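Glutathione transferase o1 (Bombyx mori, PDB 3RBT) is an Omega-class glutathione transferase, a family associated with glutathione transfer and dehydroascorbate reduction, though its own activity may be weak. Local coordinates at residues Asp119-Ser133 with Ile148-Arg162. Numbering follows the deposited sequence.
Sequences DRLLIERFNELIKGS and IIQTLEIFEKELTNR
R162 reaches across to D119 with its guanidinium end-on, NH1 and NH2 both donating to the single oxygen OD1, the shorter bond being NH2 to OD1 at 2.8 Å. Carboxylate and guanidinium are nearly coplanar, 18° apart. The extended R162 chain also lays NE against OE2 of E158, one turn back, at 3.0 Å and an almost straight 168°, so two carboxylates fix the group's rotation, and NH1 has a further acceptor in F167 O. Replacing R162 with an alanine is likely to leave D119 OD1 and E158 OE2 without their shared cation. L122 CD1 lies against R162 NH2 (3.3 Å) and E158 CG, oblique to the guanidinium. Further along, the F155 ring is sandwiched: CD2 of L122 lies over one face, while F126 presents its edge to the other, the planes at 77° and centroids 5.5 Å apart. With CG anti to the backbone nitrogen, F126 brings CD1 over the F155 face, offset toward the rim, in a T-shaped pair. L129 straddles the last part of the interface, CD1 pressed tightly on I148 CD1 (3.4 Å) and CD2 on L152. At the margin a water bridges R125 O, E128 OE1 and T151 OG1, whose hydroxyl also bonds Q147 O. Segments 119-133 and 148-162 run roughly antiparallel, their axes 8.2 Å apart at closest, and their parent helices 113-138 and 145-162 form a consecutive helical hairpin of the all-helical C-terminal domain of the GST fold.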
loop_
_atom_site.group_PDB
_atom_site.type_symbol
_atom_site.label_atom_id
_atom_site.label_comp_id
_atom_site.label_asym_id
_atom_site.label_seq_id
_atom_site.Cartn_x
_atom_site.Cartn_y
_atom_site.Cartn_z
ATOM N N ASP A 119 -1.404 -6.903 -10.085
ATOM C CA ASP A 119 -2.698 -6.588 -9.475
ATOM C C ASP A 119 -2.582 -5.537 -8.370
ATOM O O ASP A 119 -3.416 -4.631 -8.296
ATOM C CB ASP A 119 -3.377 -7.858 -8.939
ATOM C CG ASP A 119 -3.995 -8.699 -10.049
ATOM O OD1 ASP A 119 -3.939 -8.274 -11.218
ATOM O OD2 ASP A 119 -4.534 -9.782 -9.757
ATOM N N ARG A 120 -1.557 -5.664 -7.522
ATOM C CA ARG A 120 -1.306 -4.685 -6.457
ATOM C C ARG A 120 -0.951 -3.313 -7.012
ATOM O O ARG A 120 -1.382 -2.299 -6.467
ATOM C CB ARG A 120 -0.221 -5.168 -5.477
ATOM C CG ARG A 120 -0.655 -6.360 -4.617
ATOM C CD ARG A 120 0.385 -6.706 -3.562
ATOM N NE ARG A 120 0.554 -5.636 -2.577
ATOM C CZ ARG A 120 1.477 -5.633 -1.617
ATOM N NH1 ARG A 120 2.339 -6.632 -1.509
ATOM N NH2 ARG A 120 1.541 -4.623 -0.764
ATOM N N LEU A 121 -0.173 -3.288 -8.092
ATOM C CA LEU A 121 0.195 -2.038 -8.764
ATOM C C LEU A 121 -1.010 -1.325 -9.369
ATOM O O LEU A 121 -1.091 -0.087 -9.344
ATOM C CB LEU A 121 1.273 -2.284 -9.826
ATOM C CG LEU A 121 2.654 -2.624 -9.243
ATOM C CD1 LEU A 121 3.669 -2.953 -10.332
ATOM C CD2 LEU A 121 3.162 -1.503 -8.344
ATOM N N LEU A 122 -1.955 -2.118 -9.878
ATOM C CA LEU A 122 -3.182 -1.605 -10.476
ATOM C C LEU A 122 -4.139 -1.056 -9.415
ATOM O O LEU A 122 -4.771 -0.016 -9.622
ATOM C CB LEU A 122 -3.844 -2.678 -11.347
ATOM C CG LEU A 122 -3.056 -2.956 -12.639
ATOM C CD1 LEU A 122 -3.365 -4.330 -13.222
ATOM C CD2 LEU A 122 -3.268 -1.851 -13.687
ATOM N N ILE A 123 -4.226 -1.738 -8.274
ATOM C CA ILE A 123 -4.983 -1.212 -7.140
ATOM C C ILE A 123 -4.467 0.179 -6.748
ATOM O O ILE A 123 -5.261 1.111 -6.559
ATOM C CB ILE A 123 -5.005 -2.178 -5.922
ATOM C CG1 ILE A 123 -5.774 -3.461 -6.284
ATOM C CG2 ILE A 123 -5.671 -1.500 -4.728
ATOM C CD1 ILE A 123 -5.450 -4.676 -5.399
ATOM N N GLU A 124 -3.143 0.319 -6.644
ATOM C CA GLU A 124 -2.558 1.616 -6.347
ATOM C C GLU A 124 -2.883 2.650 -7.436
ATOM O O GLU A 124 -3.342 3.752 -7.127
ATOM C CB GLU A 124 -1.053 1.489 -6.115
ATOM C CG GLU A 124 -0.355 2.804 -5.804
ATOM C CD GLU A 124 -0.694 3.377 -4.430
ATOM O OE1 GLU A 124 -0.423 4.585 -4.226
ATOM O OE2 GLU A 124 -1.208 2.639 -3.556
ATOM N N ARG A 125 -2.643 2.291 -8.699
ATOM C CA ARG A 125 -3.048 3.116 -9.841
ATOM C C ARG A 125 -4.514 3.578 -9.806
ATOM O O ARG A 125 -4.814 4.723 -10.166
ATOM C CB ARG A 125 -2.791 2.376 -11.157
ATOM C CG ARG A 125 -1.397 2.526 -11.689
ATOM C CD ARG A 125 -1.104 1.450 -12.720
ATOM N NE ARG A 125 0.329 1.305 -12.961
ATOM C CZ ARG A 125 0.924 0.160 -13.280
ATOM N NH1 ARG A 125 0.217 -0.960 -13.386
ATOM N NH2 ARG A 125 2.238 0.127 -13.475
ATOM N N PHE A 126 -5.412 2.688 -9.374
ATOM C CA PHE A 126 -6.843 2.992 -9.271
ATOM C C PHE A 126 -7.141 4.146 -8.308
ATOM O O PHE A 126 -8.190 4.787 -8.415
ATOM C CB PHE A 126 -7.640 1.742 -8.864
ATOM C CG PHE A 126 -9.147 1.839 -9.124
ATOM C CD1 PHE A 126 -9.664 1.682 -10.407
ATOM C CD2 PHE A 126 -10.040 2.036 -8.070
ATOM C CE1 PHE A 126 -11.053 1.752 -10.642
ATOM C CE2 PHE A 126 -11.426 2.108 -8.288
ATOM C CZ PHE A 126 -11.934 1.966 -9.571
ATOM N N ASN A 127 -6.223 4.419 -7.378
ATOM C CA ASN A 127 -6.410 5.540 -6.436
ATOM C C ASN A 127 -6.632 6.893 -7.120
ATOM O O ASN A 127 -7.245 7.791 -6.533
ATOM C CB ASN A 127 -5.244 5.643 -5.444
ATOM C CG ASN A 127 -5.293 4.576 -4.370
ATOM O OD1 ASN A 127 -6.356 4.018 -4.062
ATOM N ND2 ASN A 127 -4.135 4.282 -3.789
ATOM N N GLU A 128 -6.127 7.035 -8.347
ATOM C CA GLU A 128 -6.320 8.262 -9.122
ATOM C C GLU A 128 -7.785 8.426 -9.572
ATOM O O GLU A 128 -8.318 9.545 -9.590
ATOM C CB GLU A 128 -5.322 8.353 -10.293
ATOM C CG GLU A 128 -3.853 8.463 -9.824
ATOM C CD GLU A 128 -2.831 8.561 -10.953
ATOM O OE1 GLU A 128 -3.080 8.034 -12.057
ATOM O OE2 GLU A 128 -1.757 9.162 -10.729
ATOM N N LEU A 129 -8.439 7.308 -9.888
ATOM C CA LEU A 129 -9.863 7.308 -10.222
ATOM C C LEU A 129 -10.680 7.633 -8.970
ATOM O O LEU A 129 -11.633 8.417 -9.026
ATOM C CB LEU A 129 -10.259 5.966 -10.849
ATOM C CG LEU A 129 -11.674 5.543 -11.309
ATOM C CD1 LEU A 129 -12.653 6.678 -11.441
ATOM C CD2 LEU A 129 -11.601 4.798 -12.626
ATOM N N ILE A 130 -10.277 7.059 -7.838
ATOM C CA ILE A 130 -10.913 7.334 -6.553
ATOM C C ILE A 130 -10.861 8.834 -6.205
ATOM O O ILE A 130 -11.896 9.418 -5.857
ATOM C CB ILE A 130 -10.306 6.472 -5.420
ATOM C CG1 ILE A 130 -10.593 4.980 -5.667
ATOM C CG2 ILE A 130 -10.845 6.896 -4.074
ATOM C CD1 ILE A 130 -9.851 4.034 -4.728
ATOM N N LYS A 131 -9.679 9.447 -6.326
ATOM C CA LYS A 131 -9.504 10.882 -6.040
ATOM C C LYS A 131 -10.442 11.752 -6.884
ATOM O O LYS A 131 -11.145 12.608 -6.349
ATOM C CB LYS A 131 -8.048 11.335 -6.248
ATOM C CG LYS A 131 -7.059 10.786 -5.225
ATOM C CD LYS A 131 -5.618 11.207 -5.562
ATOM C CE LYS A 131 -4.628 10.601 -4.573
ATOM N NZ LYS A 131 -3.282 11.236 -4.699
ATOM N N GLY A 132 -10.438 11.520 -8.198
ATOM C CA GLY A 132 -11.340 12.200 -9.129
ATOM C C GLY A 132 -12.815 11.992 -8.813
ATOM O O GLY A 132 -13.608 12.931 -8.879
ATOM N N SER A 133 -13.190 10.766 -8.457
ATOM C CA SER A 133 -14.582 10.473 -8.132
ATOM C C SER A 133 -15.003 11.168 -6.830
ATOM O O SER A 133 -16.131 11.666 -6.715
ATOM C CB SER A 133 -14.818 8.962 -8.055
ATOM O OG SER A 133 -14.403 8.457 -6.803
ATOM N N ILE A 148 -10.852 10.408 -13.736
ATOM C CA ILE A 148 -11.657 9.218 -14.001
ATOM C C ILE A 148 -11.289 8.621 -15.355
ATOM O O ILE A 148 -10.949 7.442 -15.449
ATOM C CB ILE A 148 -13.175 9.559 -14.029
ATOM C CG1 ILE A 148 -13.586 10.416 -12.817
ATOM C CG2 ILE A 148 -14.027 8.303 -14.254
ATOM C CD1 ILE A 148 -14.196 9.690 -11.679
ATOM N N ILE A 149 -11.366 9.457 -16.392
ATOM C CA ILE A 149 -11.161 9.046 -17.782
ATOM C C ILE A 149 -9.760 8.472 -18.034
ATOM O O ILE A 149 -9.624 7.396 -18.616
ATOM C CB ILE A 149 -11.495 10.207 -18.764
ATOM C CG1 ILE A 149 -12.984 10.570 -18.643
ATOM C CG2 ILE A 149 -11.137 9.830 -20.204
ATOM C CD1 ILE A 149 -13.351 11.973 -19.112
ATOM N N GLN A 150 -8.736 9.183 -17.572
ATOM C CA GLN A 150 -7.337 8.752 -17.710
ATOM C C GLN A 150 -7.062 7.382 -17.088
ATOM O O GLN A 150 -6.343 6.564 -17.669
ATOM C CB GLN A 150 -6.396 9.789 -17.093
ATOM C CG GLN A 150 -6.328 11.097 -17.864
ATOM C CD GLN A 150 -5.541 10.976 -19.157
ATOM O OE1 GLN A 150 -6.108 11.051 -20.254
ATOM N NE2 GLN A 150 -4.225 10.786 -19.037
ATOM N N THR A 151 -7.628 7.149 -15.903
ATOM C CA THR A 151 -7.489 5.867 -15.225
ATOM C C THR A 151 -8.238 4.774 -15.990
ATOM O O THR A 151 -7.728 3.663 -16.141
ATOM C CB THR A 151 -7.980 5.933 -13.764
ATOM O OG1 THR A 151 -7.366 7.050 -13.107
ATOM C CG2 THR A 151 -7.628 4.651 -13.011
ATOM N N LEU A 152 -9.433 5.097 -16.489
ATOM C CA LEU A 152 -10.206 4.136 -17.272
ATOM C C LEU A 152 -9.476 3.675 -18.543
ATOM O O LEU A 152 -9.620 2.521 -18.949
ATOM C CB LEU A 152 -11.612 4.664 -17.600
ATOM C CG LEU A 152 -12.620 4.844 -16.452
ATOM C CD1 LEU A 152 -13.943 5.425 -16.968
ATOM C CD2 LEU A 152 -12.868 3.546 -15.681
ATOM N N GLU A 153 -8.688 4.562 -19.155
ATOM C CA GLU A 153 -7.891 4.187 -20.336
ATOM C C GLU A 153 -6.854 3.116 -19.978
ATOM O O GLU A 153 -6.634 2.180 -20.741
ATOM C CB GLU A 153 -7.214 5.406 -20.997
ATOM C CG GLU A 153 -6.877 5.187 -22.494
ATOM C CD GLU A 153 -6.242 6.403 -23.186
ATOM O OE1 GLU A 153 -6.757 6.832 -24.250
ATOM O OE2 GLU A 153 -5.222 6.925 -22.680
ATOM N N ILE A 154 -6.227 3.266 -18.811
ATOM C CA ILE A 154 -5.232 2.307 -18.325
ATOM C C ILE A 154 -5.871 0.930 -18.109
ATOM O O ILE A 154 -5.346 -0.090 -18.559
ATOM C CB ILE A 154 -4.541 2.825 -17.024
ATOM C CG1 ILE A 154 -3.571 3.969 -17.358
ATOM C CG2 ILE A 154 -3.808 1.695 -16.283
ATOM C CD1 ILE A 154 -3.272 4.893 -16.183
ATOM N N PHE A 155 -7.015 0.915 -17.436
ATOM C CA PHE A 155 -7.711 -0.336 -17.139
ATOM C C PHE A 155 -8.345 -0.999 -18.361
ATOM O O PHE A 155 -8.487 -2.219 -18.397
ATOM C CB PHE A 155 -8.712 -0.139 -15.995
ATOM C CG PHE A 155 -8.070 -0.171 -14.643
ATOM C CD1 PHE A 155 -8.131 -1.319 -13.862
ATOM C CD2 PHE A 155 -7.358 0.929 -14.165
ATOM C CE1 PHE A 155 -7.514 -1.370 -12.610
ATOM C CE2 PHE A 155 -6.731 0.890 -12.902
ATOM C CZ PHE A 155 -6.814 -0.264 -12.129
ATOM N N GLU A 156 -8.698 -0.195 -19.363
ATOM C CA GLU A 156 -9.208 -0.718 -20.629
ATOM C C GLU A 156 -8.104 -1.481 -21.350
ATOM O O GLU A 156 -8.299 -2.620 -21.782
ATOM C CB GLU A 156 -9.730 0.421 -21.517
ATOM C CG GLU A 156 -10.063 0.011 -22.958
ATOM C CD GLU A 156 -11.284 -0.882 -23.059
ATOM O OE1 GLU A 156 -11.436 -1.549 -24.098
ATOM O OE2 GLU A 156 -12.096 -0.920 -22.109
ATOM N N LYS A 157 -6.944 -0.838 -21.458
ATOM C CA LYS A 157 -5.765 -1.433 -22.067
ATOM C C LYS A 157 -5.310 -2.690 -21.327
ATOM O O LYS A 157 -4.959 -3.688 -21.959
ATOM C CB LYS A 157 -4.638 -0.402 -22.150
ATOM C CG LYS A 157 -4.820 0.595 -23.296
ATOM C CD LYS A 157 -3.926 1.823 -23.133
ATOM C CE LYS A 157 -4.171 2.839 -24.244
ATOM N NZ LYS A 157 -3.625 4.176 -23.874
ATOM N N GLU A 158 -5.342 -2.643 -19.995
ATOM C CA GLU A 158 -4.958 -3.789 -19.175
ATOM C C GLU A 158 -5.902 -4.980 -19.343
ATOM O O GLU A 158 -5.445 -6.113 -19.509
ATOM C CB GLU A 158 -4.870 -3.401 -17.697
ATOM C CG GLU A 158 -4.424 -4.539 -16.783
ATOM C CD GLU A 158 -2.988 -4.981 -17.027
ATOM O OE1 GLU A 158 -2.138 -4.130 -17.347
ATOM O OE2 GLU A 158 -2.699 -6.185 -16.888
ATOM N N LEU A 159 -7.211 -4.726 -19.286
ATOM C CA LEU A 159 -8.195 -5.796 -19.474
ATOM C C LEU A 159 -8.076 -6.415 -20.873
ATOM O O LEU A 159 -8.148 -7.637 -21.019
ATOM C CB LEU A 159 -9.618 -5.284 -19.227
ATOM C CG LEU A 159 -10.791 -6.266 -19.249
ATOM C CD1 LEU A 159 -10.627 -7.387 -18.225
ATOM C CD2 LEU A 159 -12.079 -5.506 -18.992
ATOM N N THR A 160 -7.884 -5.566 -21.887
ATOM C CA THR A 160 -7.703 -6.019 -23.269
ATOM C C THR A 160 -6.477 -6.927 -23.371
ATOM O O THR A 160 -6.540 -7.996 -23.976
ATOM C CB THR A 160 -7.604 -4.822 -24.262
ATOM O OG1 THR A 160 -8.681 -3.907 -24.020
ATOM C CG2 THR A 160 -7.677 -5.299 -25.724
ATOM N N ASN A 161 -5.377 -6.509 -22.747
ATOM C CA ASN A 161 -4.126 -7.268 -22.774
ATOM C C ASN A 161 -4.251 -8.653 -22.149
ATOM O O ASN A 161 -3.602 -9.608 -22.591
ATOM C CB ASN A 161 -3.011 -6.486 -22.079
ATOM C CG ASN A 161 -2.450 -5.375 -22.938
ATOM O OD1 ASN A 161 -2.577 -5.390 -24.165
ATOM N ND2 ASN A 161 -1.809 -4.406 -22.299
ATOM N N ARG A 162 -5.085 -8.749 -21.115
ATOM C CA ARG A 162 -5.327 -10.013 -20.428
ATOM C C ARG A 162 -6.210 -10.962 -21.247
ATOM O O ARG A 162 -6.014 -12.174 -21.198
ATOM C CB ARG A 162 -5.917 -9.770 -19.035
ATOM C CG ARG A 162 -4.928 -9.087 -18.090
ATOM C CD ARG A 162 -5.391 -9.084 -16.653
ATOM N NE ARG A 162 -4.482 -8.288 -15.835
ATOM C CZ ARG A 162 -4.395 -8.343 -14.509
ATOM N NH1 ARG A 162 -5.165 -9.168 -13.803
ATOM N NH2 ARG A 162 -3.517 -7.571 -13.886
HETATM O O HOH W 1 -4.647 6.194 -12.944
#